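Integron gene cassette protein HFX_CASS2 (Uncultured bacterium, PDB 3FXH) is of unknown function, an all-helical protein encoded by a mobile integron gene cassette from a sewage-outfall metagenome and found as a two-chain assembly. Local coordinates at residues I94-A97 against F98-A102; V106-F110 against G111-N115. One frame throughout, in Å; residues are numbered along the deposited sequence.

Contact 1: I94-A97 against F98-A102; sequences IENA and FGRHA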
loop_
_atom_site.group_PDB
_atom_site.type_symbol
_atom_site.label_atom_id
_atom_site.label_comp_id
_atom_site.label_asym_id
_atom_site.label_seq_id
_atom_site.Cartn_x
_atom_site.Cartn_y
_atom_site.Cartn_z
ATOM N N ILE A 94 11.597 -0.271 11.864
ATOM C CA ILE A 94 10.399 0.299 11.261
ATOM C C ILE A 94 9.988 1.630 11.906
ATOM O O ILE A 94 9.744 2.606 11.201
ATOM C CB ILE A 94 9.238 -0.717 11.255
ATOM C CG1 ILE A 94 9.579 -1.883 10.325
ATOM C CG2 ILE A 94 7.916 -0.060 10.814
ATOM C CD1 ILE A 94 8.595 -3.009 10.397
ATOM N N GLU A 95 9.910 1.680 13.238
ATOM C CA GLU A 95 9.551 2.934 13.912
ATOM C C GLU A 95 10.506 4.075 13.555
ATOM O O GLU A 95 10.084 5.211 13.339
ATOM C CB GLU A 95 9.514 2.751 15.435
ATOM C CG GLU A 95 8.460 1.766 15.915
ATOM C CD GLU A 95 7.062 2.357 15.973
ATOM O OE1 GLU A 95 6.694 3.166 15.089
ATOM O OE2 GLU A 95 6.316 1.996 16.904
ATOM N N ASN A 96 11.802 3.778 13.532
ATOM C CA ASN A 96 12.798 4.780 13.185
ATOM C C ASN A 96 12.668 5.183 11.721
ATOM O O ASN A 96 12.854 6.349 11.362
ATOM C CB ASN A 96 14.209 4.258 13.464
ATOM C CG ASN A 96 15.289 5.170 12.903
ATOM O OD1 ASN A 96 15.690 6.144 13.542
ATOM N ND2 ASN A 96 15.763 4.857 11.705
ATOM N N ALA A 97 12.349 4.210 10.878
ATOM C CA ALA A 97 12.205 4.471 9.449
ATOM C C ALA A 97 11.048 5.441 9.192
ATOM O O ALA A 97 11.169 6.351 8.380
ATOM C CB ALA A 97 12.024 3.180 8.684
ATOM N N PHE A 98 9.934 5.269 9.900
ATOM C CA PHE A 98 8.840 6.237 9.785
ATOM C C PHE A 98 9.307 7.635 10.179
ATOM O O PHE A 98 8.996 8.619 9.509
ATOM C CB PHE A 98 7.645 5.832 10.650
ATOM C CG PHE A 98 6.673 4.930 9.951
ATOM C CD1 PHE A 98 5.681 5.454 9.134
ATOM C CD2 PHE A 98 6.756 3.558 10.103
ATOM C CE1 PHE A 98 4.788 4.625 8.486
ATOM C CE2 PHE A 98 5.867 2.729 9.459
ATOM C CZ PHE A 98 4.884 3.262 8.640
ATOM N N GLY A 99 10.047 7.713 11.282
ATOM C CA GLY A 99 10.575 8.978 11.757
ATOM C C GLY A 99 11.413 9.656 10.692
ATOM O O GLY A 99 11.234 10.845 10.413
ATOM N N ARG A 100 12.315 8.890 10.084
ATOM C CA ARG A 100 13.221 9.415 9.059
ATOM C C ARG A 100 12.477 9.917 7.827
ATOM O O ARG A 100 12.726 11.021 7.341
ATOM C CB ARG A 100 14.234 8.348 8.633
ATOM C CG ARG A 100 15.271 8.013 9.692
ATOM C CD ARG A 100 16.353 7.090 9.142
ATOM N NE ARG A 100 15.941 5.686 9.052
ATOM C CZ ARG A 100 15.691 5.048 7.912
ATOM N NH1 ARG A 100 15.783 5.691 6.756
ATOM N NH2 ARG A 100 15.345 3.766 7.929
ATOM N N HIS A 101 11.577 9.090 7.309
ATOM C CA HIS A 101 10.859 9.444 6.092
ATOM C C HIS A 101 9.851 10.570 6.325
ATOM O O HIS A 101 9.739 11.485 5.503
ATOM C CB HIS A 101 10.210 8.207 5.457
ATOM C CG HIS A 101 11.199 7.230 4.896
ATOM N ND1 HIS A 101 11.741 7.359 3.634
ATOM C CD2 HIS A 101 11.747 6.110 5.426
ATOM C CE1 HIS A 101 12.579 6.361 3.413
ATOM N NE2 HIS A 101 12.600 5.588 4.485
ATOM N N ALA A 102 9.142 10.535 7.451
ATOM C CA ALA A 102 8.154 11.578 7.725
ATOM C C ALA A 102 8.835 12.922 8.002
ATOM O O ALA A 102 8.185 13.966 7.999
ATOM C CB ALA A 102 7.249 11.189 8.877
#
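Phe98, Gly99, Arg100 and His101 each give their backbone N-H to the carbonyl four residues back, on Ile94, Glu95, Asn96 and Ala97, in the i to i+4 pattern of a regular alpha-helix. These are two consecutive turns of helix 88-102, and the bond from Phe98 N to Ile94 O, 3.0 Å, is nearly straight at 162°.

On the buried flank, Ile94 and Phe98 run side by side in the same direction. The CG2 methyl of Ile94 lies in the plane of the Phe98 ring, at its edge, 3.7 Å from CE2. That branch reaches the ring because CG2 is anti to the backbone N while CG1 stands beside it. Both residues belong to the core: Ile94 packs on Ala30, Val31 and Ile34 of helix 24-43, whereas Phe98 touches Phe53 and Ser57 of helix 50-58 and Cys124 of helix 116-131.

Arg100 folds back along the helix toward Ala97. A bend at its third torsion (chi3 -78°) turns the guanidinium so that one face lies over Ala97 CA, with NH2 3.5 Å from Ala97 CB. The same NH2 forms a salt bridge with Glu130, so the arginine ties this helix to helix 116-131. Ala97 CB packs on Ile127 of that helix as well. On another side of the helix, Glu95 points its carboxylate at the backbone N atoms of Ile63 and Ala64, one oxygen to each, where helix 62-69 begins.

The imidazole of His101 turns an edge to the carbonyl that its own backbone N-H already uses: CD2 comes within 3.0 Å of Ala97 O, near the ring plane.

Contact 2: V106-F110 against G111-N115; sequences VMEDF and GLKSN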
loop_
_atom_site.group_PDB
_atom_site.type_symbol
_atom_site.label_atom_id
_atom_site.label_comp_id
_atom_site.label_asym_id
_atom_site.label_seq_id
_atom_site.Cartn_x
_atom_site.Cartn_y
_atom_site.Cartn_z
ATOM N N VAL A 106 5.879 15.086 2.780
ATOM C CA VAL A 106 4.582 15.542 3.269
ATOM C C VAL A 106 3.456 14.984 2.412
ATOM O O VAL A 106 3.692 14.403 1.348
ATOM C CB VAL A 106 4.465 17.070 3.257
ATOM C CG1 VAL A 106 5.479 17.683 4.204
ATOM C CG2 VAL A 106 4.613 17.599 1.830
HETATM N N MSE A 107 2.229 15.148 2.897
HETATM C CA MSE A 107 1.047 14.644 2.214
HETATM C C MSE A 107 1.095 14.915 0.717
HETATM O O MSE A 107 0.833 14.032 -0.099
HETATM C CB MSE A 107 -0.209 15.294 2.800
HETATM C CG MSE A 107 -0.390 15.052 4.264
HETATM SE SE MSE A 107 -1.036 13.252 4.583
HETATM C CE MSE A 107 -2.896 13.545 4.078
ATOM N N GLU A 108 1.422 16.154 0.364
ATOM C CA GLU A 108 1.310 16.598 -1.017
ATOM C C GLU A 108 2.325 15.935 -1.933
ATOM O O GLU A 108 2.172 15.962 -3.151
ATOM C CB GLU A 108 1.445 18.124 -1.096
ATOM C CG GLU A 108 0.219 18.882 -0.616
ATOM C CD GLU A 108 0.143 18.998 0.892
ATOM O OE1 GLU A 108 1.113 18.603 1.579
ATOM O OE2 GLU A 108 -0.891 19.497 1.389
ATOM N N ASP A 109 3.369 15.354 -1.343
ATOM C CA ASP A 109 4.411 14.690 -2.117
ATOM C C ASP A 109 3.846 13.424 -2.742
ATOM O O ASP A 109 4.414 12.883 -3.684
ATOM C CB ASP A 109 5.610 14.333 -1.227
ATOM C CG ASP A 109 6.504 15.523 -0.921
ATOM O OD1 ASP A 109 6.536 16.487 -1.708
ATOM O OD2 ASP A 109 7.195 15.483 0.114
ATOM N N PHE A 110 2.726 12.948 -2.202
ATOM C CA PHE A 110 2.054 11.782 -2.744
ATOM C C PHE A 110 0.634 12.104 -3.218
ATOM O O PHE A 110 -0.207 11.209 -3.433
ATOM C CB PHE A 110 2.091 10.650 -1.721
ATOM C CG PHE A 110 3.489 10.290 -1.292
ATOM C CD1 PHE A 110 4.259 9.432 -2.059
ATOM C CD2 PHE A 110 4.044 10.836 -0.142
ATOM C CE1 PHE A 110 5.553 9.100 -1.670
ATOM C CE2 PHE A 110 5.334 10.511 0.249
ATOM C CZ PHE A 110 6.093 9.649 -0.521
ATOM N N GLY A 111 0.382 13.398 -3.417
ATOM C CA GLY A 111 -0.891 13.847 -3.943
ATOM C C GLY A 111 -2.058 13.654 -2.994
ATOM O O GLY A 111 -3.198 13.517 -3.432
ATOM N N LEU A 112 -1.778 13.663 -1.696
ATOM C CA LEU A 112 -2.820 13.492 -0.682
ATOM C C LEU A 112 -3.128 14.808 0.015
ATOM O O LEU A 112 -2.372 15.778 -0.089
ATOM C CB LEU A 112 -2.371 12.491 0.382
ATOM C CG LEU A 112 -2.035 11.063 -0.037
ATOM C CD1 LEU A 112 -1.241 10.361 1.067
ATOM C CD2 LEU A 112 -3.307 10.279 -0.348
ATOM N N LYS A 113 -4.219 14.823 0.770
ATOM C CA LYS A 113 -4.584 16.016 1.514
ATOM C C LYS A 113 -4.977 15.722 2.951
ATOM O O LYS A 113 -4.545 16.417 3.868
ATOM C CB LYS A 113 -5.732 16.758 0.806
ATOM C CG LYS A 113 -5.289 17.630 -0.346
ATOM C CD LYS A 113 -4.516 18.830 0.171
ATOM C CE LYS A 113 -3.840 19.602 -0.952
ATOM N NZ LYS A 113 -2.825 20.550 -0.403
ATOM N N SER A 114 -5.805 14.698 3.147
ATOM C CA SER A 114 -6.546 14.575 4.404
ATOM C C SER A 114 -6.094 13.461 5.347
ATOM O O SER A 114 -5.732 13.713 6.491
ATOM C CB SER A 114 -8.035 14.411 4.117
ATOM O OG SER A 114 -8.508 15.487 3.327
ATOM N N ASN A 115 -6.166 12.229 4.875
ATOM C CA ASN A 115 -5.963 11.092 5.743
ATOM C C ASN A 115 -4.493 10.658 5.755
ATOM O O ASN A 115 -4.015 10.026 4.806
ATOM C CB ASN A 115 -6.866 9.938 5.301
ATOM C CG ASN A 115 -6.895 8.816 6.309
ATOM O OD1 ASN A 115 -6.049 8.759 7.200
ATOM N ND2 ASN A 115 -7.870 7.919 6.183
#
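Met107, modelled as selenomethionine, and Leu112 join the two halves of a compact turn: a short 3-10 segment, 107-109, followed by an irregular run to Asn115. Leu112 N donates to Met107 O at 3.1 Å, and Phe110 N reaches that oxygen from the opposite face of the carbonyl plane, leaving it gripped twice. Gly111, with phi at +69°, turns the chain and gives its N-H to Glu108 O.

Along the Met107 side chain, CB sits 3.6 Å from Leu112 O. Bends at CB-CG and at CG-SE (chi2 -76°, chi3 -77°) then curl the chain over the backbone beyond Leu112. Its CE methyl ends 3.2 Å from Lys113 C, close to Ser114 N, and 3.9 Å from Leu112 CB.

Glu108 and Lys113 cross at about a right angle on the outer side. Lys113 NZ meets the anti lone pair of Glu108 OE2 at 2.8 Å in a salt bridge, while OE1 pairs with Arg50.

Asp43 of the second subunit accepts hydrogen bonds from the backbone N atoms of Lys113, Ser114 and Asn115. Lying in the loop that connects helix 88-102 to helix 116-131, the turn rests Met107 and Phe110 on Leu119 of the latter, and Asn115 caps that helix through OD1 to Leu117 N.

Contact 1 comes first along the chain, in the middle and the later turns of helix 88-102; contact 2 follows a few residues later, in the loop that leads into helix 116-131. Their centres are about 17 Å apart, and their segments do not touch. Both nevertheless pack on helix 116-131: contact 1 meets it as part of the helical core, about 8 Å from the centre of the chain, and contact 2 meets it near its start, about 16 Å out. The outlying loop lies against the second subunit, whereas no other chain touches contact 1. One stretch of chain, a helix and the loop after it, thus supplies both interior packing and a contact with the second subunit.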